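Local coordinates for MdcA (Pseudomonas aeruginosa, PDB 5VIT), which probably transfers the acyl carrier protein from its acetyl thioester to malonate, as the alpha subunit of malonate decarboxylase, at residues A[239-244]-A[418-423]; A[253-258]-A[351-356]; A[285-290]-A[305-310]; A[412-417]-A[458-463]. All coordinates share one frame; numbering follows the deposited sequence.

Interaction 1. Residues A[239-244]-A[418-423]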
loop_
_atom_site.group_PDB
_atom_site.type_symbol
_atom_site.label_atom_id
_atom_site.label_comp_id
_atom_site.label_asym_id
_atom_site.label_seq_id
_atom_site.Cartn_x
_atom_site.Cartn_y
_atom_site.Cartn_z
ATOM N N LEU A 239 12.965 -5.516 -2.396
ATOM C CA LEU A 239 11.850 -4.696 -1.936
ATOM C C LEU A 239 10.505 -5.361 -2.268
ATOM O O LEU A 239 9.662 -5.516 -1.385
ATOM C CB LEU A 239 11.911 -3.297 -2.541
ATOM C CG LEU A 239 10.763 -2.334 -2.198
ATOM C CD1 LEU A 239 10.400 -2.296 -0.695
ATOM C CD2 LEU A 239 11.126 -0.939 -2.692
ATOM N N MET A 240 10.318 -5.770 -3.523
ATOM C CA MET A 240 9.090 -6.464 -3.907
ATOM C C MET A 240 8.935 -7.770 -3.104
ATOM O O MET A 240 7.848 -8.091 -2.610
ATOM C CB MET A 240 9.082 -6.740 -5.419
ATOM C CG MET A 240 9.080 -5.467 -6.251
ATOM S SD MET A 240 8.802 -5.738 -8.012
ATOM C CE MET A 240 10.301 -6.543 -8.554
ATOM N N ALA A 241 10.045 -8.491 -2.953
ATOM C CA ALA A 241 10.076 -9.744 -2.200
ATOM C C ALA A 241 9.678 -9.550 -0.732
ATOM O O ALA A 241 8.966 -10.382 -0.175
ATOM C CB ALA A 241 11.444 -10.364 -2.296
ATOM N N MET A 242 10.127 -8.451 -0.119
ATOM C CA MET A 242 9.752 -8.133 1.258
ATOM C C MET A 242 8.239 -7.917 1.367
ATOM O O MET A 242 7.586 -8.399 2.311
ATOM C CB MET A 242 10.490 -6.885 1.768
ATOM C CG MET A 242 11.995 -7.043 1.960
ATOM S SD MET A 242 12.839 -5.443 2.221
ATOM C CE MET A 242 12.576 -5.229 3.984
ATOM N N MET A 243 7.684 -7.185 0.401
ATOM C CA MET A 243 6.253 -6.877 0.429
ATOM C C MET A 243 5.409 -8.126 0.134
ATOM O O MET A 243 4.297 -8.268 0.656
ATOM C CB MET A 243 5.922 -5.747 -0.554
ATOM C CG MET A 243 6.771 -4.493 -0.335
ATOM S SD MET A 243 6.358 -3.210 -1.543
ATOM C CE MET A 243 4.711 -2.930 -0.968
ATOM N N ALA A 244 5.933 -9.039 -0.682
ATOM C CA ALA A 244 5.224 -10.306 -0.894
ATOM C C ALA A 244 5.105 -11.086 0.429
ATOM O O ALA A 244 4.029 -11.596 0.799
ATOM C CB ALA A 244 5.934 -11.157 -1.969
ATOM N N VAL A 418 -0.937 -13.863 -7.781
ATOM C CA VAL A 418 -0.154 -12.632 -7.692
ATOM C C VAL A 418 0.703 -12.411 -8.923
ATOM O O VAL A 418 1.425 -13.297 -9.391
ATOM C CB VAL A 418 0.778 -12.615 -6.449
ATOM C CG1 VAL A 418 1.447 -11.256 -6.290
ATOM C CG2 VAL A 418 0.007 -12.957 -5.199
ATOM N N GLN A 419 0.623 -11.198 -9.439
ATOM C CA GLN A 419 1.450 -10.790 -10.539
ATOM C C GLN A 419 2.472 -9.836 -9.951
ATOM O O GLN A 419 2.129 -8.747 -9.490
ATOM C CB GLN A 419 0.577 -10.170 -11.619
ATOM C CG GLN A 419 0.929 -10.497 -13.053
ATOM C CD GLN A 419 1.016 -12.001 -13.393
ATOM O OE1 GLN A 419 1.575 -12.344 -14.423
ATOM N NE2 GLN A 419 0.585 -12.881 -12.499
ATOM N N MET A 420 3.724 -10.286 -9.915
ATOM C CA MET A 420 4.800 -9.572 -9.229
ATOM C C MET A 420 5.790 -9.051 -10.261
ATOM O O MET A 420 6.515 -9.813 -10.889
ATOM C CB MET A 420 5.505 -10.495 -8.215
ATOM C CG MET A 420 6.761 -9.928 -7.551
ATOM S SD MET A 420 7.541 -11.213 -6.534
ATOM C CE MET A 420 8.672 -10.257 -5.525
ATOM N N VAL A 421 5.836 -7.741 -10.433
ATOM C CA VAL A 421 6.622 -7.221 -11.518
ATOM C C VAL A 421 6.948 -5.757 -11.271
ATOM O O VAL A 421 6.170 -5.028 -10.641
ATOM C CB VAL A 421 5.855 -7.417 -12.865
ATOM C CG1 VAL A 421 4.611 -6.535 -12.919
ATOM C CG2 VAL A 421 6.747 -7.192 -14.052
ATOM N N GLU A 422 8.118 -5.343 -11.751
ATOM C CA GLU A 422 8.526 -3.947 -11.719
ATOM C C GLU A 422 7.663 -3.122 -12.673
ATOM O O GLU A 422 7.199 -3.640 -13.704
ATOM C CB GLU A 422 10.009 -3.822 -12.094
ATOM C CG GLU A 422 10.740 -2.923 -11.144
ATOM C CD GLU A 422 12.145 -2.584 -11.571
ATOM O OE1 GLU A 422 12.460 -1.386 -11.505
ATOM O OE2 GLU A 422 12.934 -3.489 -11.916
ATOM N N THR A 423 7.447 -1.846 -12.351
ATOM C CA THR A 423 6.605 -1.009 -13.208
ATOM C C THR A 423 7.175 -0.840 -14.601
ATOM O O THR A 423 6.432 -0.542 -15.540
ATOM C CB THR A 423 6.380 0.388 -12.618
ATOM O OG1 THR A 423 7.637 0.950 -12.249
ATOM C CG2 THR A 423 5.488 0.298 -11.386
#

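Interaction 2. Residues A[253-258]-A[351-356]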
loop_
_atom_site.group_PDB
_atom_site.type_symbol
_atom_site.label_atom_id
_atom_site.label_comp_id
_atom_site.label_asym_id
_atom_site.label_seq_id
_atom_site.Cartn_x
_atom_site.Cartn_y
_atom_site.Cartn_z
ATOM N N ASN A 253 -1.892 -15.643 5.572
ATOM C CA ASN A 253 -1.506 -16.900 6.212
ATOM C C ASN A 253 -1.327 -18.016 5.176
ATOM O O ASN A 253 -1.988 -19.061 5.230
ATOM C CB ASN A 253 -2.537 -17.313 7.277
ATOM C CG ASN A 253 -2.040 -18.451 8.167
ATOM O OD1 ASN A 253 -0.840 -18.575 8.427
ATOM N ND2 ASN A 253 -2.962 -19.283 8.640
ATOM N N VAL A 254 -0.421 -17.782 4.237
ATOM C CA VAL A 254 -0.207 -18.705 3.143
ATOM C C VAL A 254 0.651 -19.901 3.564
ATOM O O VAL A 254 1.801 -19.732 3.962
ATOM C CB VAL A 254 0.463 -17.989 1.964
ATOM C CG1 VAL A 254 0.905 -18.995 0.891
ATOM C CG2 VAL A 254 -0.468 -16.917 1.399
ATOM N N GLN A 255 0.096 -21.105 3.446
ATOM C CA GLN A 255 0.799 -22.328 3.845
ATOM C C GLN A 255 1.475 -23.067 2.689
ATOM O O GLN A 255 2.449 -23.801 2.901
ATOM C CB GLN A 255 -0.174 -23.291 4.535
ATOM C CG GLN A 255 -0.887 -22.694 5.722
ATOM C CD GLN A 255 0.099 -22.217 6.762
ATOM O OE1 GLN A 255 0.794 -23.020 7.391
ATOM N NE2 GLN A 255 0.189 -20.901 6.934
ATOM N N SER A 256 0.940 -22.910 1.480
ATOM C CA SER A 256 1.437 -23.658 0.318
ATOM C C SER A 256 1.377 -22.812 -0.947
ATOM O O SER A 256 0.511 -21.937 -1.082
ATOM C CB SER A 256 0.640 -24.953 0.111
ATOM O OG SER A 256 -0.723 -24.682 -0.173
ATOM N N LEU A 257 2.271 -23.087 -1.889
ATOM C CA LEU A 257 2.434 -22.170 -3.020
ATOM C C LEU A 257 3.290 -22.714 -4.146
ATOM O O LEU A 257 3.983 -23.718 -4.002
ATOM C CB LEU A 257 3.047 -20.843 -2.548
ATOM C CG LEU A 257 4.532 -20.760 -2.123
ATOM C CD1 LEU A 257 4.913 -19.303 -1.830
ATOM C CD2 LEU A 257 4.874 -21.624 -0.895
ATOM N N ASN A 258 3.220 -22.017 -5.272
ATOM C CA ASN A 258 4.162 -22.176 -6.364
ATOM C C ASN A 258 4.762 -20.806 -6.655
ATOM O O ASN A 258 4.049 -19.795 -6.640
ATOM C CB ASN A 258 3.478 -22.745 -7.621
ATOM C CG ASN A 258 4.334 -22.581 -8.870
ATOM O OD1 ASN A 258 4.048 -21.732 -9.731
ATOM N ND2 ASN A 258 5.424 -23.347 -8.947
ATOM N N ALA A 351 -4.274 -27.815 -5.127
ATOM C CA ALA A 351 -3.879 -28.167 -3.757
ATOM C C ALA A 351 -3.016 -27.097 -3.073
ATOM O O ALA A 351 -2.520 -27.292 -1.962
ATOM C CB ALA A 351 -3.140 -29.495 -3.773
ATOM N N VAL A 352 -2.856 -25.954 -3.723
ATOM C CA VAL A 352 -1.935 -24.940 -3.231
ATOM C C VAL A 352 -2.634 -23.574 -3.037
ATOM O O VAL A 352 -3.529 -23.242 -3.798
ATOM C CB VAL A 352 -0.728 -24.914 -4.212
ATOM C CG1 VAL A 352 -0.414 -23.539 -4.767
ATOM C CG2 VAL A 352 0.462 -25.645 -3.588
ATOM N N ASP A 353 -2.274 -22.826 -1.980
ATOM C CA ASP A 353 -2.939 -21.547 -1.649
ATOM C C ASP A 353 -2.732 -20.446 -2.692
ATOM O O ASP A 353 -3.567 -19.539 -2.843
ATOM C CB ASP A 353 -2.435 -20.950 -0.312
ATOM C CG ASP A 353 -2.775 -21.786 0.904
ATOM O OD1 ASP A 353 -3.626 -22.664 0.791
ATOM O OD2 ASP A 353 -2.170 -21.567 1.984
ATOM N N LEU A 354 -1.576 -20.459 -3.343
ATOM C CA LEU A 354 -1.145 -19.250 -4.031
ATOM C C LEU A 354 -0.213 -19.526 -5.216
ATOM O O LEU A 354 0.619 -20.433 -5.176
ATOM C CB LEU A 354 -0.473 -18.301 -3.020
ATOM C CG LEU A 354 0.337 -17.076 -3.488
ATOM C CD1 LEU A 354 0.425 -16.049 -2.350
ATOM C CD2 LEU A 354 1.750 -17.423 -3.984
ATOM N N PHE A 355 -0.368 -18.724 -6.266
ATOM C CA PHE A 355 0.628 -18.639 -7.322
ATOM C C PHE A 355 1.165 -17.236 -7.345
ATOM O O PHE A 355 0.418 -16.277 -7.171
ATOM C CB PHE A 355 0.045 -18.986 -8.694
ATOM C CG PHE A 355 0.928 -18.582 -9.848
ATOM C CD1 PHE A 355 2.013 -19.354 -10.212
ATOM C CD2 PHE A 355 0.660 -17.437 -10.569
ATOM C CE1 PHE A 355 2.825 -18.989 -11.289
ATOM C CE2 PHE A 355 1.461 -17.054 -11.635
ATOM C CZ PHE A 355 2.554 -17.841 -11.994
ATOM N N ILE A 356 2.464 -17.103 -7.571
ATOM C CA ILE A 356 3.035 -15.773 -7.745
ATOM C C ILE A 356 4.060 -15.832 -8.862
ATOM O O ILE A 356 4.929 -16.690 -8.863
ATOM C CB ILE A 356 3.660 -15.227 -6.431
ATOM C CG1 ILE A 356 4.250 -13.828 -6.649
ATOM C CG2 ILE A 356 4.702 -16.192 -5.870
ATOM C CD1 ILE A 356 4.547 -13.066 -5.342
HETATM O O HOH W 1 -3.709 -21.150 4.075
HETATM O O HOH W 2 -2.447 -24.622 2.103
#

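Interaction 3. Residues A[285-290]-A[305-310]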
loop_
_atom_site.group_PDB
_atom_site.type_symbol
_atom_site.label_atom_id
_atom_site.label_comp_id
_atom_site.label_asym_id
_atom_site.label_seq_id
_atom_site.Cartn_x
_atom_site.Cartn_y
_atom_site.Cartn_z
ATOM N N ILE A 285 4.377 -20.079 7.640
ATOM C CA ILE A 285 3.995 -19.890 6.249
ATOM C C ILE A 285 4.862 -20.746 5.345
ATOM O O ILE A 285 5.893 -21.270 5.783
ATOM C CB ILE A 285 4.134 -18.409 5.785
ATOM C CG1 ILE A 285 5.557 -17.888 6.033
ATOM C CG2 ILE A 285 3.090 -17.519 6.443
ATOM C CD1 ILE A 285 5.797 -16.464 5.499
ATOM N N CYS A 286 4.435 -20.885 4.084
ATOM C CA CYS A 286 5.266 -21.484 3.031
ATOM C C CYS A 286 5.879 -22.817 3.412
ATOM O O CYS A 286 7.068 -23.050 3.196
ATOM C CB CYS A 286 6.384 -20.514 2.631
ATOM S SG CYS A 286 5.755 -18.889 2.207
ATOM N N ARG A 287 5.059 -23.699 3.965
ATOM C CA ARG A 287 5.529 -25.013 4.364
ATOM C C ARG A 287 5.573 -26.038 3.215
ATOM O O ARG A 287 6.491 -26.861 3.137
ATOM C CB ARG A 287 4.645 -25.528 5.493
ATOM C CG ARG A 287 4.660 -24.614 6.711
ATOM C CD ARG A 287 3.908 -25.255 7.877
ATOM N NE ARG A 287 2.463 -25.217 7.687
ATOM C CZ ARG A 287 1.658 -26.277 7.725
ATOM N NH1 ARG A 287 2.158 -27.498 7.946
ATOM N NH2 ARG A 287 0.348 -26.101 7.537
ATOM N N HIS A 288 4.579 -26.006 2.339
ATOM C CA HIS A 288 4.476 -27.024 1.303
ATOM C C HIS A 288 4.614 -26.404 -0.051
ATOM O O HIS A 288 3.939 -25.421 -0.351
ATOM C CB HIS A 288 3.145 -27.777 1.400
ATOM C CG HIS A 288 2.904 -28.384 2.745
ATOM N ND1 HIS A 288 3.596 -29.491 3.191
ATOM C CD2 HIS A 288 2.081 -28.018 3.759
ATOM C CE1 HIS A 288 3.199 -29.789 4.416
ATOM N NE2 HIS A 288 2.280 -28.912 4.784
ATOM N N TRP A 289 5.480 -26.987 -0.878
ATOM C CA TRP A 289 5.761 -26.398 -2.177
ATOM C C TRP A 289 5.460 -27.330 -3.332
ATOM O O TRP A 289 5.708 -28.541 -3.253
ATOM C CB TRP A 289 7.231 -25.960 -2.262
ATOM C CG TRP A 289 7.593 -24.941 -1.243
ATOM C CD1 TRP A 289 7.677 -25.128 0.103
ATOM C CD2 TRP A 289 7.951 -23.574 -1.483
ATOM N NE1 TRP A 289 8.041 -23.959 0.721
ATOM C CE2 TRP A 289 8.220 -22.988 -0.231
ATOM C CE3 TRP A 289 8.060 -22.787 -2.634
ATOM C CZ2 TRP A 289 8.587 -21.645 -0.092
ATOM C CZ3 TRP A 289 8.427 -21.453 -2.498
ATOM C CH2 TRP A 289 8.684 -20.899 -1.233
ATOM N N THR A 290 4.911 -26.752 -4.399
ATOM C CA THR A 290 4.978 -27.348 -5.732
ATOM C C THR A 290 5.987 -26.493 -6.492
ATOM O O THR A 290 5.701 -25.349 -6.837
ATOM C CB THR A 290 3.623 -27.343 -6.467
ATOM O OG1 THR A 290 3.145 -25.989 -6.543
ATOM C CG2 THR A 290 2.605 -28.197 -5.725
ATOM N N TRP A 305 12.506 -23.918 6.874
ATOM C CA TRP A 305 11.240 -23.331 6.421
ATOM C C TRP A 305 10.411 -24.318 5.601
ATOM O O TRP A 305 9.185 -24.322 5.660
ATOM C CB TRP A 305 11.502 -22.080 5.575
ATOM C CG TRP A 305 11.933 -20.912 6.387
ATOM C CD1 TRP A 305 13.164 -20.713 6.948
ATOM C CD2 TRP A 305 11.136 -19.783 6.757
ATOM N NE1 TRP A 305 13.177 -19.532 7.647
ATOM C CE2 TRP A 305 11.947 -18.937 7.538
ATOM C CE3 TRP A 305 9.821 -19.394 6.485
ATOM C CZ2 TRP A 305 11.485 -17.731 8.057
ATOM C CZ3 TRP A 305 9.365 -18.192 6.995
ATOM C CH2 TRP A 305 10.194 -17.375 7.774
ATOM N N VAL A 306 11.099 -25.147 4.832
ATOM C CA VAL A 306 10.456 -25.951 3.808
ATOM C C VAL A 306 10.173 -27.364 4.289
ATOM O O VAL A 306 11.099 -28.147 4.479
ATOM C CB VAL A 306 11.340 -26.023 2.573
ATOM C CG1 VAL A 306 10.693 -26.890 1.516
ATOM C CG2 VAL A 306 11.632 -24.617 2.047
ATOM N N GLU A 307 8.902 -27.692 4.482
ATOM C CA GLU A 307 8.529 -29.007 4.986
ATOM C C GLU A 307 8.395 -30.063 3.875
ATOM O O GLU A 307 8.714 -31.241 4.084
ATOM C CB GLU A 307 7.242 -28.891 5.791
ATOM C CG GLU A 307 7.417 -27.984 6.997
ATOM C CD GLU A 307 6.177 -27.874 7.877
ATOM O OE1 GLU A 307 6.174 -27.013 8.793
ATOM O OE2 GLU A 307 5.213 -28.647 7.664
ATOM N N SER A 308 7.944 -29.648 2.698
ATOM C CA SER A 308 7.816 -30.575 1.574
ATOM C C SER A 308 7.879 -29.839 0.246
ATOM O O SER A 308 7.380 -28.713 0.115
ATOM C CB SER A 308 6.501 -31.357 1.660
ATOM O OG SER A 308 5.385 -30.486 1.521
ATOM N N VAL A 309 8.497 -30.483 -0.741
ATOM C CA VAL A 309 8.497 -29.974 -2.106
ATOM C C VAL A 309 8.134 -31.106 -3.046
ATOM O O VAL A 309 8.818 -32.131 -3.069
ATOM C CB VAL A 309 9.883 -29.404 -2.535
ATOM C CG1 VAL A 309 9.844 -28.894 -3.983
ATOM C CG2 VAL A 309 10.352 -28.316 -1.586
ATOM N N HIS A 310 7.067 -30.946 -3.817
ATOM C CA HIS A 310 6.876 -31.849 -4.945
ATOM C C HIS A 310 7.300 -31.133 -6.224
ATOM O O HIS A 310 6.955 -29.964 -6.423
ATOM C CB HIS A 310 5.432 -32.349 -5.051
ATOM C CG HIS A 310 5.246 -33.372 -6.133
ATOM N ND1 HIS A 310 4.835 -33.039 -7.405
ATOM C CD2 HIS A 310 5.469 -34.708 -6.143
ATOM C CE1 HIS A 310 4.791 -34.133 -8.153
ATOM N NE2 HIS A 310 5.169 -35.159 -7.409
HETATM O O HOH W 3 8.027 -22.317 7.158
#

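Interaction 4. Residues A[412-417]-A[458-463]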
loop_
_atom_site.group_PDB
_atom_site.type_symbol
_atom_site.label_atom_id
_atom_site.label_comp_id
_atom_site.label_asym_id
_atom_site.label_seq_id
_atom_site.Cartn_x
_atom_site.Cartn_y
_atom_site.Cartn_z
ATOM N N ARG A 412 -17.837 -18.536 -2.416
ATOM C CA ARG A 412 -16.714 -19.468 -2.390
ATOM C C ARG A 412 -15.392 -18.743 -2.175
ATOM O O ARG A 412 -15.303 -17.540 -2.339
ATOM C CB ARG A 412 -16.667 -20.320 -3.665
ATOM C CG ARG A 412 -16.840 -19.587 -4.992
ATOM C CD ARG A 412 -16.685 -20.591 -6.164
ATOM N NE ARG A 412 -17.375 -20.152 -7.375
ATOM C CZ ARG A 412 -17.468 -20.876 -8.498
ATOM N NH1 ARG A 412 -16.898 -22.075 -8.606
ATOM N NH2 ARG A 412 -18.136 -20.393 -9.536
ATOM N N GLY A 413 -14.379 -19.488 -1.750
ATOM C CA GLY A 413 -13.051 -18.935 -1.581
ATOM C C GLY A 413 -12.382 -18.732 -2.931
ATOM O O GLY A 413 -12.970 -19.026 -3.971
ATOM N N ARG A 414 -11.157 -18.214 -2.914
ATOM C CA ARG A 414 -10.382 -18.008 -4.136
ATOM C C ARG A 414 -8.935 -18.338 -3.873
ATOM O O ARG A 414 -8.421 -18.051 -2.796
ATOM C CB ARG A 414 -10.439 -16.552 -4.645
ATOM C CG ARG A 414 -11.739 -16.051 -5.157
ATOM C CD ARG A 414 -11.549 -14.590 -5.598
ATOM N NE ARG A 414 -10.662 -14.505 -6.759
ATOM C CZ ARG A 414 -10.479 -13.404 -7.487
ATOM N NH1 ARG A 414 -11.102 -12.272 -7.151
ATOM N NH2 ARG A 414 -9.671 -13.430 -8.546
ATOM N N LYS A 415 -8.275 -18.905 -4.874
ATOM C CA LYS A 415 -6.831 -19.053 -4.836
ATOM C C LYS A 415 -6.177 -17.685 -4.987
ATOM O O LYS A 415 -6.662 -16.813 -5.715
ATOM C CB LYS A 415 -6.362 -19.988 -5.944
ATOM C CG LYS A 415 -4.886 -20.386 -5.897
ATOM C CD LYS A 415 -4.593 -21.265 -7.102
ATOM C CE LYS A 415 -3.150 -21.634 -7.229
ATOM N NZ LYS A 415 -2.974 -22.551 -8.417
ATOM N N LEU A 416 -5.072 -17.496 -4.296
ATOM C CA LEU A 416 -4.293 -16.285 -4.470
ATOM C C LEU A 416 -3.468 -16.358 -5.761
ATOM O O LEU A 416 -2.707 -17.309 -5.994
ATOM C CB LEU A 416 -3.394 -16.053 -3.264
ATOM C CG LEU A 416 -4.096 -15.462 -2.035
ATOM C CD1 LEU A 416 -5.066 -16.467 -1.398
ATOM C CD2 LEU A 416 -3.055 -14.959 -1.019
ATOM N N VAL A 417 -3.641 -15.346 -6.604
ATOM C CA VAL A 417 -2.909 -15.272 -7.863
ATOM C C VAL A 417 -2.257 -13.882 -7.942
ATOM O O VAL A 417 -2.945 -12.866 -8.108
ATOM C CB VAL A 417 -3.842 -15.540 -9.076
ATOM C CG1 VAL A 417 -3.158 -15.173 -10.392
ATOM C CG2 VAL A 417 -4.328 -17.016 -9.088
ATOM N N ASP A 458 -8.584 -12.846 -12.914
ATOM C CA ASP A 458 -8.038 -13.934 -12.117
ATOM C C ASP A 458 -7.040 -13.446 -11.072
ATOM O O ASP A 458 -6.641 -14.197 -10.187
ATOM C CB ASP A 458 -7.357 -14.959 -13.010
ATOM C CG ASP A 458 -8.330 -15.984 -13.577
ATOM O OD1 ASP A 458 -8.301 -16.159 -14.807
ATOM O OD2 ASP A 458 -9.093 -16.626 -12.794
ATOM N N VAL A 459 -6.632 -12.189 -11.184
ATOM C CA VAL A 459 -5.539 -11.702 -10.369
ATOM C C VAL A 459 -6.095 -11.158 -9.057
ATOM O O VAL A 459 -6.998 -10.317 -9.059
ATOM C CB VAL A 459 -4.700 -10.622 -11.115
ATOM C CG1 VAL A 459 -3.633 -10.058 -10.197
ATOM C CG2 VAL A 459 -4.048 -11.217 -12.398
ATOM N N THR A 460 -5.576 -11.686 -7.943
ATOM C CA THR A 460 -5.945 -11.214 -6.603
ATOM C C THR A 460 -5.003 -10.120 -6.079
ATOM O O THR A 460 -5.399 -9.293 -5.243
ATOM C CB THR A 460 -5.985 -12.388 -5.578
ATOM O OG1 THR A 460 -4.694 -13.019 -5.479
ATOM C CG2 THR A 460 -7.014 -13.428 -6.023
ATOM N N HIS A 461 -3.764 -10.109 -6.569
ATOM C CA HIS A 461 -2.757 -9.169 -6.074
ATOM C C HIS A 461 -1.856 -8.721 -7.199
ATOM O O HIS A 461 -1.271 -9.554 -7.900
ATOM C CB HIS A 461 -1.858 -9.790 -4.990
ATOM C CG HIS A 461 -2.564 -10.172 -3.726
ATOM N ND1 HIS A 461 -3.318 -11.322 -3.614
ATOM C CD2 HIS A 461 -2.585 -9.586 -2.502
ATOM C CE1 HIS A 461 -3.797 -11.414 -2.387
ATOM N NE2 HIS A 461 -3.366 -10.375 -1.691
ATOM N N VAL A 462 -1.711 -7.412 -7.361
ATOM C CA VAL A 462 -0.646 -6.910 -8.212
ATOM C C VAL A 462 0.419 -6.329 -7.305
ATOM O O VAL A 462 0.140 -5.453 -6.478
ATOM C CB VAL A 462 -1.130 -5.864 -9.220
ATOM C CG1 VAL A 462 0.076 -5.145 -9.863
ATOM C CG2 VAL A 462 -1.961 -6.535 -10.287
ATOM N N LEU A 463 1.629 -6.855 -7.435
ATOM C CA LEU A 463 2.721 -6.451 -6.576
ATOM C C LEU A 463 3.806 -5.847 -7.435
ATOM O O LEU A 463 4.275 -6.456 -8.402
ATOM C CB LEU A 463 3.249 -7.635 -5.766
ATOM C CG LEU A 463 4.639 -7.537 -5.120
ATOM C CD1 LEU A 463 4.864 -6.244 -4.335
ATOM C CD2 LEU A 463 4.889 -8.766 -4.229
HETATM O O HOH W 4 -7.937 -15.964 -8.244
#

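Interaction 1. Residues A[239-244]-A[418-423]
Met420 and Met240 carry this contact by van der Waals touch; no hydrogen bond joins the helical segment 239-244 to segment 418-423, the end of a strand and the loop after it. One group of contacts sets a methyl against a peptide. With CG anti to the backbone N (chi1 173°) and the later torsions extended, Met420 reaches straight at the helix. Its CE lies 3.5 Å from Met240 C and 3.4 Å from Ala241 N, so it abuts the peptide link between these two residues. The same methyl also touches Met240 CB at 3.5 Å, with Ala241 CB farther off at 4.3 Å.

A second group sets sulfur against main chain. Met240 SD sits 3.7 Å from Val421 C and 3.8 Å from Glu422 N, and the bend at chi3 (-70°) leaves CE 4.1 Å from Glu422 N. The polar groups nearby look elsewhere: Met420 O accepts from Asn264 ND2, and Glu422 OE1 is hydrogen-bonded to Thr81 OG1 of a neighbouring MdcC subunit.

Each thioether thus ends on the backbone of the other segment, and the touching residues are buried. Helix 235-250 is therefore held to strand 416-420 at this point by dispersion and burial, without a directional bond between the two segments.

Interaction 2. Residues A[253-258]-A[351-356]
Asp353 points toward the 253-258 segment and brings its carboxylate beside the backbone of Gln255 and Ser256; its side chain runs past that of Val254 in the opposite direction. OD2 takes Gln255 N at 2.7 Å nearly head-on to its C-O bond, and a long, weak bond from Ser256 N. In return Ser256 OG accepts Asp353 N at 3.0 Å; its position between its own N and carbonyl carbon (chi1 63°) swings the hydroxyl to that donor.

Farther along, Asn258 and Phe355 lie side by side and point the same way, amide and ring planes only 13° apart. OD1 meets the ring at its edge, 3.2 Å from Phe355 CD1, while ND2 is hydrogen-bonded to Thr290 O. Val254 and Leu354 instead cross at about a right angle, CG2 to CD1 4.0 Å.

The parallel strands pair through Asn258 N to Leu354 O (3.0 Å) and Ile356 N to Asn258 O (3.3 Å). Asn253, the C-prime residue of a Schellman motif, ends the helix just before.

Two waters also donate to the carboxylate: one links OD2 to Asn253 O, the other links OD1 to Ser256 OG. With backbone N-H groups and a water on OD2 and a second water on OD1, Asp353 is probably ionised and ties a helix end to the start of two strands.

Interaction 3. Residues A[285-290]-A[305-310]
Arg287 and Glu307 run side by side because each places CG anti to its carbonyl carbon (chi1 -59° and -62°), while Ser308 turns OG between its N and carbonyl carbon (chi1 65°), toward His288. The arginine bends at chi3, which lays CD 3.0 Å from Glu307 OE1 and brings NH1 to OE2 at 3.3 Å. This salt bridge is fairly long: the acceptor lies near the guanidinium plane, but the donor approaches OE2 from its syn side, clearly out of the carboxylate plane. Arg287 NE is hydrogen-bonded to Gln255 OE1, so the guanidinium is fixed from a second direction.

His288 ND1 and Ser308 OG are 2.6 Å apart, a short hydrogen bond in which either may donate, with the hydroxyl at the ring edge. On the other face of the sheet, Trp289 crosses Val306 at about a right angle, CD1 to CG1 3.8 Å, and rests CB on Val309 CG2. Its NE1 turns back to Cys286 O at 2.8 Å, anchoring the indole within its own segment.

The backbones pair in parallel. Arg287 O accepts both Glu307 N (2.9 Å) and Ser308 N, after which Trp289 N to Ser308 O and His310 N to Trp289 O, each 2.8 Å, carry the pairing on. Strand 288-290, helix 298-302 and strand 308-310 form a beta-alpha-beta unit, whose two neighbouring parallel strands are joined here at the edge of the sheet within this chain.

Interaction 4. Residues A[412-417]-A[458-463]
Thr460 points at segment 412-417, and its atoms can be followed outward from CB, which lies 3.9 Å from Val417 N. At chi1 60° OG1 falls between the residue's own N and carbonyl carbon, from where it accepts Val417 N at 2.8 Å. The same oxygen is hydrogen-bonded to His461 ND1 at 2.9 Å, with the donor not determined. His461 NE2 is in turn hydrogen-bonded to His252 NE2, so the hydroxyl joins a chain of polar groups running through His461 to His252.

The other branch, CG2, reaches tip to tip toward Arg414. It sits over one face of the guanidinium, 3.5 Å above its plane and offset to the rim, and also touches Lys415 O at 3.4 Å. Beside it a water takes a hydrogen from Arg414 NH2 and donates to Lys415 O and Asp458 O, bridging the segments.

Main-chain bonds complete the grip. Val417 O accepts Thr460 N at 2.9 Å, and His461 N at 3.3 Å from above the carbonyl plane.

The touching parts run 69° apart. Loops 412-415 and 458-460 lead into strands 416-420 and 461-464, fifth and sixth in the sheet's parallel part. Its strand order, 3-2-1-4-5-6, is as in Rossmann-like folds, consistent with the family's clan.

Overall arrangement
The four contacts follow the parallel part of one mixed sheet, in the order 308-310, 288-290, 256-259, 354-357, 416-420 and 461-464. Interactions 3 and 2 are neighbours, centres 9 Å apart, joined by Val254 O to Cys286 N at 2.9 Å. Interaction 2 leads to interaction 4, 11 Å away, through Phe355 N to Leu416 O at 2.7 Å. Interactions 1 and 4 share strand 416-420, and helix 235-250 packs on the sheet, with Ala244 CB 3.5 Å from Leu463 CD2. Interactions 1 and 3 do not touch; their centres are 20 Å apart. A malonate ion, probably from crystallisation, lies about 5 Å from the Asn258 side chain in interaction 2.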